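Local coordinates for protein pyruvate kinase (Pyrobaculum aerophilum, PDB 3QTG) that catalyses the last step of glycolysis, interconverting phosphoenolpyruvate plus ADP with pyruvate plus ATP, using a divalent metal ion, and assembles as a homotetramer, at residues A[353-364]-A[386-394]; A[440-448]-A[453-461]. All blocks are in the same frame, centred on the assembly; numbering follows the deposited sequence.

Contact 1: A[353-364]-A[386-394]. With SO4 (sulfate ion), chain C.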
loop_
_atom_site.group_PDB
_atom_site.type_symbol
_atom_site.label_atom_id
_atom_site.label_comp_id
_atom_site.label_asym_id
_atom_site.label_seq_id
_atom_site.Cartn_x
_atom_site.Cartn_y
_atom_site.Cartn_z
ATOM N N PRO A 353 -5.862 15.828 -2.521
ATOM C CA PRO A 353 -5.004 17.010 -2.529
ATOM C C PRO A 353 -3.646 16.787 -1.850
ATOM O O PRO A 353 -3.515 15.930 -0.977
ATOM C CB PRO A 353 -5.813 18.060 -1.762
ATOM C CG PRO A 353 -6.843 17.345 -1.048
ATOM C CD PRO A 353 -7.019 15.969 -1.623
ATOM N N LEU A 354 -2.656 17.558 -2.279
ATOM C CA LEU A 354 -1.363 17.650 -1.620
ATOM C C LEU A 354 -1.514 18.141 -0.182
ATOM O O LEU A 354 -2.356 19.003 0.115
ATOM C CB LEU A 354 -0.442 18.609 -2.389
ATOM C CG LEU A 354 -0.039 18.135 -3.789
ATOM C CD1 LEU A 354 0.821 19.164 -4.487
ATOM C CD2 LEU A 354 0.696 16.794 -3.693
ATOM N N LEU A 355 -0.701 17.568 0.706
ATOM C CA LEU A 355 -0.654 17.987 2.104
ATOM C C LEU A 355 0.474 18.996 2.196
ATOM O O LEU A 355 1.641 18.658 1.978
ATOM C CB LEU A 355 -0.389 16.788 3.029
ATOM C CG LEU A 355 -1.424 15.661 3.033
ATOM C CD1 LEU A 355 -0.868 14.398 3.664
ATOM C CD2 LEU A 355 -2.698 16.105 3.743
ATOM N N GLN A 356 0.137 20.234 2.502
ATOM C CA GLN A 356 1.154 21.274 2.507
ATOM C C GLN A 356 1.421 21.852 3.898
ATOM O O GLN A 356 2.396 22.578 4.094
ATOM C CB GLN A 356 0.836 22.347 1.466
ATOM C CG GLN A 356 1.148 21.847 0.034
ATOM C CD GLN A 356 0.647 22.768 -1.064
ATOM O OE1 GLN A 356 -0.547 23.089 -1.128
ATOM N NE2 GLN A 356 1.557 23.185 -1.954
ATOM N N ASN A 357 0.574 21.497 4.866
ATOM C CA ASN A 357 0.840 21.841 6.259
ATOM C C ASN A 357 0.175 20.903 7.264
ATOM O O ASN A 357 -0.429 19.885 6.892
ATOM C CB ASN A 357 0.502 23.320 6.548
ATOM C CG ASN A 357 -0.927 23.678 6.178
ATOM O OD1 ASN A 357 -1.881 22.960 6.517
ATOM N ND2 ASN A 357 -1.085 24.797 5.475
ATOM N N SER A 358 0.307 21.265 8.534
ATOM C CA SER A 358 -0.246 20.517 9.646
ATOM C C SER A 358 -1.760 20.540 9.632
ATOM O O SER A 358 -2.401 19.567 9.996
ATOM C CB SER A 358 0.240 21.123 10.964
ATOM O OG SER A 358 1.268 20.324 11.481
ATOM N N ARG A 359 -2.323 21.673 9.249
ATOM C CA ARG A 359 -3.768 21.813 9.199
ATOM C C ARG A 359 -4.390 20.880 8.169
ATOM O O ARG A 359 -5.476 20.343 8.402
ATOM C CB ARG A 359 -4.166 23.267 8.972
ATOM C CG ARG A 359 -3.937 24.140 10.198
ATOM C CD ARG A 359 -4.197 25.617 9.895
ATOM N NE ARG A 359 -3.117 26.160 9.074
ATOM C CZ ARG A 359 -3.259 27.132 8.173
ATOM N NH1 ARG A 359 -4.438 27.710 7.976
ATOM N NH2 ARG A 359 -2.203 27.544 7.473
ATOM N N ASP A 360 -3.685 20.680 7.054
ATOM C CA ASP A 360 -4.077 19.715 6.025
ATOM C C ASP A 360 -4.109 18.302 6.593
ATOM O O ASP A 360 -5.083 17.598 6.382
ATOM C CB ASP A 360 -3.126 19.753 4.819
ATOM C CG ASP A 360 -3.389 20.944 3.868
ATOM O OD1 ASP A 360 -4.438 21.645 3.970
ATOM O OD2 ASP A 360 -2.508 21.170 3.004
ATOM N N ARG A 361 -3.045 17.898 7.302
ATOM C CA ARG A 361 -2.973 16.572 7.936
ATOM C C ARG A 361 -4.112 16.409 8.935
ATOM O O ARG A 361 -4.762 15.385 8.937
ATOM C CB ARG A 361 -1.612 16.319 8.603
ATOM C CG ARG A 361 -0.449 16.618 7.679
ATOM C CD ARG A 361 0.920 16.161 8.213
ATOM N NE ARG A 361 1.929 16.357 7.175
ATOM C CZ ARG A 361 2.303 15.414 6.309
ATOM N NH1 ARG A 361 1.769 14.188 6.367
ATOM N NH2 ARG A 361 3.219 15.702 5.384
ATOM N N PHE A 362 -4.386 17.437 9.737
ATOM C CA PHE A 362 -5.531 17.413 10.664
ATOM C C PHE A 362 -6.852 17.146 9.929
ATOM O O PHE A 362 -7.611 16.237 10.312
ATOM C CB PHE A 362 -5.620 18.728 11.455
ATOM C CG PHE A 362 -6.840 18.844 12.355
ATOM C CD1 PHE A 362 -6.867 18.225 13.595
ATOM C CD2 PHE A 362 -7.940 19.599 11.965
ATOM C CE1 PHE A 362 -7.965 18.352 14.436
ATOM C CE2 PHE A 362 -9.044 19.737 12.780
ATOM C CZ PHE A 362 -9.063 19.103 14.034
ATOM N N ALA A 363 -7.120 17.927 8.875
ATOM C CA ALA A 363 -8.404 17.831 8.142
ATOM C C ALA A 363 -8.583 16.477 7.431
ATOM O O ALA A 363 -9.635 15.853 7.526
ATOM C CB ALA A 363 -8.578 18.998 7.175
ATOM N N LYS A 364 -7.536 16.017 6.761
ATOM C CA LYS A 364 -7.500 14.680 6.165
ATOM C C LYS A 364 -7.801 13.582 7.201
ATOM O O LYS A 364 -8.615 12.695 6.942
ATOM C CB LYS A 364 -6.128 14.419 5.533
ATOM C CG LYS A 364 -6.028 13.107 4.806
ATOM C CD LYS A 364 -4.765 13.051 3.990
ATOM C CE LYS A 364 -4.596 11.707 3.282
ATOM N NZ LYS A 364 -4.084 10.666 4.261
ATOM N N LEU A 386 -11.704 26.313 7.572
ATOM C CA LEU A 386 -11.626 24.902 7.904
ATOM C C LEU A 386 -12.644 24.123 7.084
ATOM O O LEU A 386 -12.365 22.986 6.661
ATOM C CB LEU A 386 -11.818 24.653 9.407
ATOM C CG LEU A 386 -11.661 23.196 9.894
ATOM C CD1 LEU A 386 -10.288 22.576 9.545
ATOM C CD2 LEU A 386 -11.948 23.098 11.400
ATOM N N ALA A 387 -13.810 24.732 6.845
ATOM C CA ALA A 387 -14.879 24.061 6.094
ATOM C C ALA A 387 -14.392 23.686 4.706
ATOM O O ALA A 387 -14.546 22.544 4.275
ATOM C CB ALA A 387 -16.117 24.948 6.002
ATOM N N ARG A 388 -13.793 24.656 4.015
ATOM C CA ARG A 388 -13.102 24.408 2.741
ATOM C C ARG A 388 -11.955 23.387 2.816
ATOM O O ARG A 388 -11.791 22.570 1.905
ATOM C CB ARG A 388 -12.581 25.721 2.152
ATOM C CG ARG A 388 -13.686 26.589 1.529
ATOM C CD ARG A 388 -13.113 27.944 1.076
ATOM N NE ARG A 388 -14.168 28.944 0.896
ATOM C CZ ARG A 388 -14.712 29.225 -0.285
ATOM N NH1 ARG A 388 -14.288 28.591 -1.383
ATOM N NH2 ARG A 388 -15.667 30.145 -0.380
ATOM N N ARG A 389 -11.148 23.439 3.871
ATOM C CA ARG A 389 -10.066 22.476 3.983
ATOM C C ARG A 389 -10.616 21.040 4.137
ATOM O O ARG A 389 -10.044 20.100 3.619
ATOM C CB ARG A 389 -9.110 22.841 5.115
ATOM C CG ARG A 389 -7.868 21.946 5.172
ATOM C CD ARG A 389 -6.970 22.261 6.367
ATOM N NE ARG A 389 -6.829 23.695 6.586
ATOM C CZ ARG A 389 -5.991 24.488 5.932
ATOM N NH1 ARG A 389 -5.976 25.794 6.208
ATOM N NH2 ARG A 389 -5.175 23.993 5.002
ATOM N N ILE A 390 -11.731 20.887 4.832
ATOM C CA ILE A 390 -12.373 19.581 4.960
ATOM C C ILE A 390 -12.913 19.122 3.614
ATOM O O ILE A 390 -12.672 17.977 3.215
ATOM C CB ILE A 390 -13.492 19.564 6.053
ATOM C CG1 ILE A 390 -12.856 19.440 7.449
ATOM C CG2 ILE A 390 -14.470 18.397 5.821
ATOM C CD1 ILE A 390 -13.690 20.030 8.545
ATOM N N ALA A 391 -13.632 20.017 2.931
ATOM C CA ALA A 391 -14.255 19.702 1.639
ATOM C C ALA A 391 -13.288 19.195 0.591
ATOM O O ALA A 391 -13.639 18.323 -0.214
ATOM C CB ALA A 391 -15.046 20.902 1.094
ATOM N N LYS A 392 -12.071 19.731 0.582
ATOM C CA LYS A 392 -11.134 19.377 -0.497
ATOM C C LYS A 392 -10.690 17.935 -0.406
ATOM O O LYS A 392 -10.186 17.393 -1.384
ATOM C CB LYS A 392 -9.925 20.311 -0.550
ATOM C CG LYS A 392 -8.919 20.118 0.551
ATOM C CD LYS A 392 -7.894 21.233 0.533
ATOM C CE LYS A 392 -6.691 20.814 1.349
ATOM N NZ LYS A 392 -5.724 21.915 1.436
ATOM N N PHE A 393 -10.868 17.319 0.771
ATOM C CA PHE A 393 -10.539 15.904 0.924
ATOM C C PHE A 393 -11.724 15.040 0.592
ATOM O O PHE A 393 -11.660 13.839 0.780
ATOM C CB PHE A 393 -9.983 15.582 2.327
ATOM C CG PHE A 393 -8.640 16.213 2.585
ATOM C CD1 PHE A 393 -7.482 15.666 2.038
ATOM C CD2 PHE A 393 -8.545 17.378 3.336
ATOM C CE1 PHE A 393 -6.242 16.269 2.266
ATOM C CE2 PHE A 393 -7.329 17.969 3.573
ATOM C CZ PHE A 393 -6.171 17.403 3.039
ATOM N N ARG A 394 -12.810 15.653 0.109
ATOM C CA ARG A 394 -13.929 14.908 -0.481
ATOM C C ARG A 394 -14.620 13.934 0.494
ATOM O O ARG A 394 -14.739 12.728 0.220
ATOM C CB ARG A 394 -13.504 14.218 -1.793
ATOM C CG ARG A 394 -13.175 15.210 -2.952
ATOM C CD ARG A 394 -14.385 16.075 -3.269
ATOM N NE ARG A 394 -14.269 16.958 -4.445
ATOM C CZ ARG A 394 -13.971 18.245 -4.378
ATOM N NH1 ARG A 394 -13.709 18.765 -3.195
ATOM N NH2 ARG A 394 -13.922 19.012 -5.488
HETATM S S SO4 C . -12.274 29.351 10.236
HETATM O O1 SO4 C . -13.087 29.655 11.393
HETATM O O2 SO4 C . -12.527 30.374 9.213
HETATM O O3 SO4 C . -12.621 28.038 9.693
HETATM O O4 SO4 C . -10.844 29.339 10.544
HETATM O O HOH W 1 -3.897 20.970 -1.166
#

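Contact 2: A[440-448]-A[453-461]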
loop_
_atom_site.group_PDB
_atom_site.type_symbol
_atom_site.label_atom_id
_atom_site.label_comp_id
_atom_site.label_asym_id
_atom_site.label_seq_id
_atom_site.Cartn_x
_atom_site.Cartn_y
_atom_site.Cartn_z
ATOM N N GLY A 440 -26.725 17.176 15.419
ATOM C CA GLY A 440 -25.921 16.153 16.075
ATOM C C GLY A 440 -26.536 14.781 16.133
ATOM O O GLY A 440 -26.607 14.181 17.214
ATOM N N THR A 441 -26.980 14.281 14.979
ATOM C CA THR A 441 -27.322 12.859 14.837
ATOM C C THR A 441 -26.063 11.982 14.780
ATOM O O THR A 441 -25.019 12.357 14.237
ATOM C CB THR A 441 -28.286 12.553 13.637
ATOM O OG1 THR A 441 -28.134 13.540 12.606
ATOM C CG2 THR A 441 -29.746 12.564 14.103
ATOM N N THR A 442 -26.190 10.804 15.363
ATOM C CA THR A 442 -25.077 9.927 15.666
ATOM C C THR A 442 -24.918 8.898 14.555
ATOM O O THR A 442 -25.918 8.373 14.070
ATOM C CB THR A 442 -25.363 9.251 17.034
ATOM O OG1 THR A 442 -25.178 10.213 18.082
ATOM C CG2 THR A 442 -24.479 8.055 17.290
ATOM N N PRO A 443 -23.662 8.592 14.153
ATOM C CA PRO A 443 -22.405 9.182 14.619
ATOM C C PRO A 443 -22.092 10.580 14.050
ATOM O O PRO A 443 -22.499 10.916 12.922
ATOM C CB PRO A 443 -21.342 8.159 14.164
ATOM C CG PRO A 443 -22.094 6.954 13.672
ATOM C CD PRO A 443 -23.403 7.509 13.186
ATOM N N PHE A 444 -21.396 11.397 14.841
ATOM C CA PHE A 444 -20.859 12.661 14.335
ATOM C C PHE A 444 -19.404 12.923 14.754
ATOM O O PHE A 444 -18.927 12.394 15.770
ATOM C CB PHE A 444 -21.780 13.856 14.639
ATOM C CG PHE A 444 -21.811 14.271 16.094
ATOM C CD1 PHE A 444 -20.733 14.944 16.671
ATOM C CD2 PHE A 444 -22.945 14.026 16.873
ATOM C CE1 PHE A 444 -20.756 15.330 18.007
ATOM C CE2 PHE A 444 -22.988 14.408 18.233
ATOM C CZ PHE A 444 -21.891 15.057 18.800
ATOM N N VAL A 445 -18.720 13.719 13.924
ATOM C CA VAL A 445 -17.405 14.277 14.180
ATOM C C VAL A 445 -17.546 15.789 14.000
ATOM O O VAL A 445 -17.707 16.273 12.865
ATOM C CB VAL A 445 -16.351 13.721 13.194
ATOM C CG1 VAL A 445 -15.007 14.451 13.334
ATOM C CG2 VAL A 445 -16.168 12.205 13.349
ATOM N N ALA A 446 -17.507 16.528 15.112
ATOM C CA ALA A 446 -17.718 17.971 15.112
ATOM C C ALA A 446 -16.430 18.716 15.466
ATOM O O ALA A 446 -15.795 18.385 16.447
ATOM C CB ALA A 446 -18.837 18.337 16.090
ATOM N N THR A 447 -16.053 19.717 14.662
ATOM C CA THR A 447 -14.816 20.496 14.892
ATOM C C THR A 447 -14.899 21.997 14.714
ATOM O O THR A 447 -15.765 22.523 14.025
ATOM C CB THR A 447 -13.667 20.176 13.883
ATOM O OG1 THR A 447 -14.182 19.597 12.671
ATOM C CG2 THR A 447 -12.643 19.350 14.477
ATOM N N TYR A 448 -13.920 22.663 15.303
ATOM C CA TYR A 448 -13.486 23.981 14.874
ATOM C C TYR A 448 -11.964 24.076 15.053
ATOM O O TYR A 448 -11.351 23.280 15.796
ATOM C CB TYR A 448 -14.213 25.108 15.642
ATOM C CG TYR A 448 -13.900 25.166 17.120
ATOM C CD1 TYR A 448 -12.685 25.676 17.566
ATOM C CD2 TYR A 448 -14.816 24.714 18.070
ATOM C CE1 TYR A 448 -12.369 25.727 18.913
ATOM C CE2 TYR A 448 -14.518 24.771 19.429
ATOM C CZ TYR A 448 -13.285 25.284 19.835
ATOM O OH TYR A 448 -12.937 25.339 21.159
ATOM N N GLY A 453 -4.360 28.248 17.109
ATOM C CA GLY A 453 -5.255 27.967 18.244
ATOM C C GLY A 453 -5.439 26.482 18.547
ATOM O O GLY A 453 -4.952 25.617 17.811
ATOM N N VAL A 454 -6.140 26.187 19.639
ATOM C CA VAL A 454 -6.588 24.815 19.911
ATOM C C VAL A 454 -7.620 24.413 18.866
ATOM O O VAL A 454 -8.578 25.150 18.620
ATOM C CB VAL A 454 -7.154 24.639 21.349
ATOM C CG1 VAL A 454 -8.696 24.915 21.419
ATOM C CG2 VAL A 454 -6.851 23.239 21.871
ATOM N N HIS A 455 -7.383 23.283 18.206
ATOM C CA HIS A 455 -8.409 22.637 17.401
ATOM C C HIS A 455 -9.196 21.699 18.320
ATOM O O HIS A 455 -8.621 20.981 19.135
ATOM C CB HIS A 455 -7.799 21.882 16.214
ATOM C CG HIS A 455 -7.156 22.771 15.191
ATOM N ND1 HIS A 455 -6.255 23.766 15.520
ATOM C CD2 HIS A 455 -7.262 22.797 13.845
ATOM C CE1 HIS A 455 -5.856 24.381 14.424
ATOM N NE2 HIS A 455 -6.441 23.802 13.391
ATOM N N SER A 456 -10.513 21.756 18.218
ATOM C CA SER A 456 -11.380 20.974 19.081
ATOM C C SER A 456 -12.167 19.989 18.244
ATOM O O SER A 456 -12.595 20.321 17.154
ATOM C CB SER A 456 -12.322 21.889 19.870
ATOM O OG SER A 456 -13.109 21.128 20.785
ATOM N N VAL A 457 -12.316 18.764 18.740
ATOM C CA VAL A 457 -13.099 17.728 18.058
ATOM C C VAL A 457 -13.996 17.110 19.123
ATOM O O VAL A 457 -13.506 16.757 20.200
ATOM C CB VAL A 457 -12.188 16.607 17.450
ATOM C CG1 VAL A 457 -12.972 15.677 16.526
ATOM C CG2 VAL A 457 -10.961 17.208 16.700
ATOM N N LYS A 458 -15.294 17.011 18.838
ATOM C CA LYS A 458 -16.247 16.243 19.664
ATOM C C LYS A 458 -16.707 15.065 18.814
ATOM O O LYS A 458 -17.205 15.254 17.718
ATOM C CB LYS A 458 -17.481 17.068 20.066
ATOM C CG LYS A 458 -17.241 18.345 20.864
ATOM C CD LYS A 458 -16.627 18.035 22.223
ATOM C CE LYS A 458 -16.959 19.143 23.226
ATOM N NZ LYS A 458 -15.821 19.380 24.148
ATOM N N VAL A 459 -16.515 13.851 19.298
ATOM C CA VAL A 459 -16.851 12.668 18.506
ATOM C C VAL A 459 -17.932 11.868 19.242
ATOM O O VAL A 459 -17.744 11.503 20.393
ATOM C CB VAL A 459 -15.610 11.762 18.226
ATOM C CG1 VAL A 459 -16.004 10.567 17.361
ATOM C CG2 VAL A 459 -14.481 12.550 17.564
ATOM N N LYS A 460 -19.078 11.647 18.599
ATOM C CA LYS A 460 -20.028 10.678 19.119
ATOM C C LYS A 460 -20.108 9.490 18.160
ATOM O O LYS A 460 -20.468 9.647 16.987
ATOM C CB LYS A 460 -21.405 11.279 19.395
ATOM C CG LYS A 460 -22.200 10.370 20.330
ATOM C CD LYS A 460 -23.280 11.084 21.102
ATOM C CE LYS A 460 -23.810 10.150 22.189
ATOM N NZ LYS A 460 -24.902 10.799 22.978
ATOM N N LEU A 461 -19.730 8.322 18.664
ATOM C CA LEU A 461 -19.581 7.130 17.839
ATOM C C LEU A 461 -20.913 6.394 17.657
ATOM O O LEU A 461 -21.953 6.750 18.246
ATOM C CB LEU A 461 -18.516 6.187 18.429
ATOM C CG LEU A 461 -17.107 6.718 18.740
ATOM C CD1 LEU A 461 -16.346 5.801 19.660
ATOM C CD2 LEU A 461 -16.311 6.916 17.478
ATOM O OXT LEU A 461 -20.987 5.411 16.897
#

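Contact 1: A[353-364]-A[386-394]
Asp-360 OD1 is gripped by two cations from opposite faces of its carboxylate: Arg-389 NH2 donates from 2.7 Å and Lys-392 NZ from 2.9 Å. The acceptor lies in the guanidinium plane of Arg-389. Asp-360 OD2 takes Gln-356 N on its anti lone pair at 2.9 Å, which fixes the carboxylate's rotation. Asn-357, the N-cap of helix 358-373, accepts from Asp-360 N through OD1. Arg-389 leaves its helix with CG anti to the backbone N (chi1 -173°) and bends at CG-CD, laying its guanidinium against Arg-359 CB. The NH1 atoms of Arg-359 and Arg-389 stand only 3.0 Å apart, two donors of like charge, a proximity that Asp-360 probably offsets in part. A leucine in place of Arg-389 would probably leave Asp-360 with Lys-392 as its one cationic mate across the contact and uncover Arg-359 CB. Farther along, the Phe-393 ring is sandwiched: Lys-364 CB makes a CH-pi contact with one face, 3.9 Å from the centroid, and Pro-353 CG presses on the other. Ala-363 CB fits against Arg-389 CG at 3.6 Å. The axes of segments 358-364 and 386-391 cross at -64°, with Ile-390 reaching on to strand 376-380 and Phe-362 meeting His-455 edge-to-face, so the pair packs on the sheet of the C-terminal alpha/beta domain.

Contact 2: A[440-448]-A[453-461]
Strands 444-448 and 455-460 run antiparallel, their axes 4.6 Å apart at closest approach, as the two arms of a beta hairpin. Phe-444/Lys-460, Ala-446/Lys-458 and Tyr-448/Ser-456 are hydrogen-bonded pairs; Val-445/Val-459 and Thr-447/Val-457 are the non-hydrogen-bonded pairs between them. The middle pair is the straightest, Ala-446 N to Lys-458 O spanning 2.9 Å at 173°. Just before strand 444-448, a cis peptide bond precedes Pro-443, whose CA lies 3.1 Å from Lys-460 O.

Side chains alternate between two faces. On one, Phe-444 CG sits between the backbone N and the carbonyl carbon (chi1 72°), which swings the ring across toward the partner strand; Lys-460 CB lies over its face, 3.9 Å from the centroid, in a CH-pi contact, while Lys-458 O meets its edge. The CH-pi contact recurs at Tyr-448, where Ser-456 CB lies over the ring, 3.8 Å from its centroid. The polar ends have partners elsewhere: Tyr-448 OH bonds to Glu-429, and Ser-456 OG to Lys-458 of the second subunit. On the other face, Val-445 CG1 and Val-457 CG1 lie side by side at 4.0 Å, next to Thr-447.

Helix 428-439 packs on the Phe-444/Ala-446 face, and helix 358-373 on the Thr-447/Val-457 face. Strand 444-448 also pairs in parallel with strand 376-380, whereas strand 455-460 pairs antiparallel with a strand of the second subunit, carrying the five-stranded sheet across the interface.

Overall arrangement
Contacts 1 and 2 follow one another along the chain, their centres about 16 Å apart, and meet through Phe-362 on helix 358-373. Phe-362 CZ lies 3.6 Å from Thr-447 CG2 and 3.8 Å from Val-457 CG2, so helix 358-373 rests on the hairpin of contact 2; Leu-386 CD2 also reaches Tyr-448 C at 3.8 Å. Both touch the second subunit, where Arg-359 packs on Leu-461 of that subunit. Both lie away from the probable active site of the barrel. A sulfate, probably from the crystallisation liquor, accepts from Leu-386 N at the start of helix 385-391 and from Tyr-428 OH, whose ring stacks on Tyr-448.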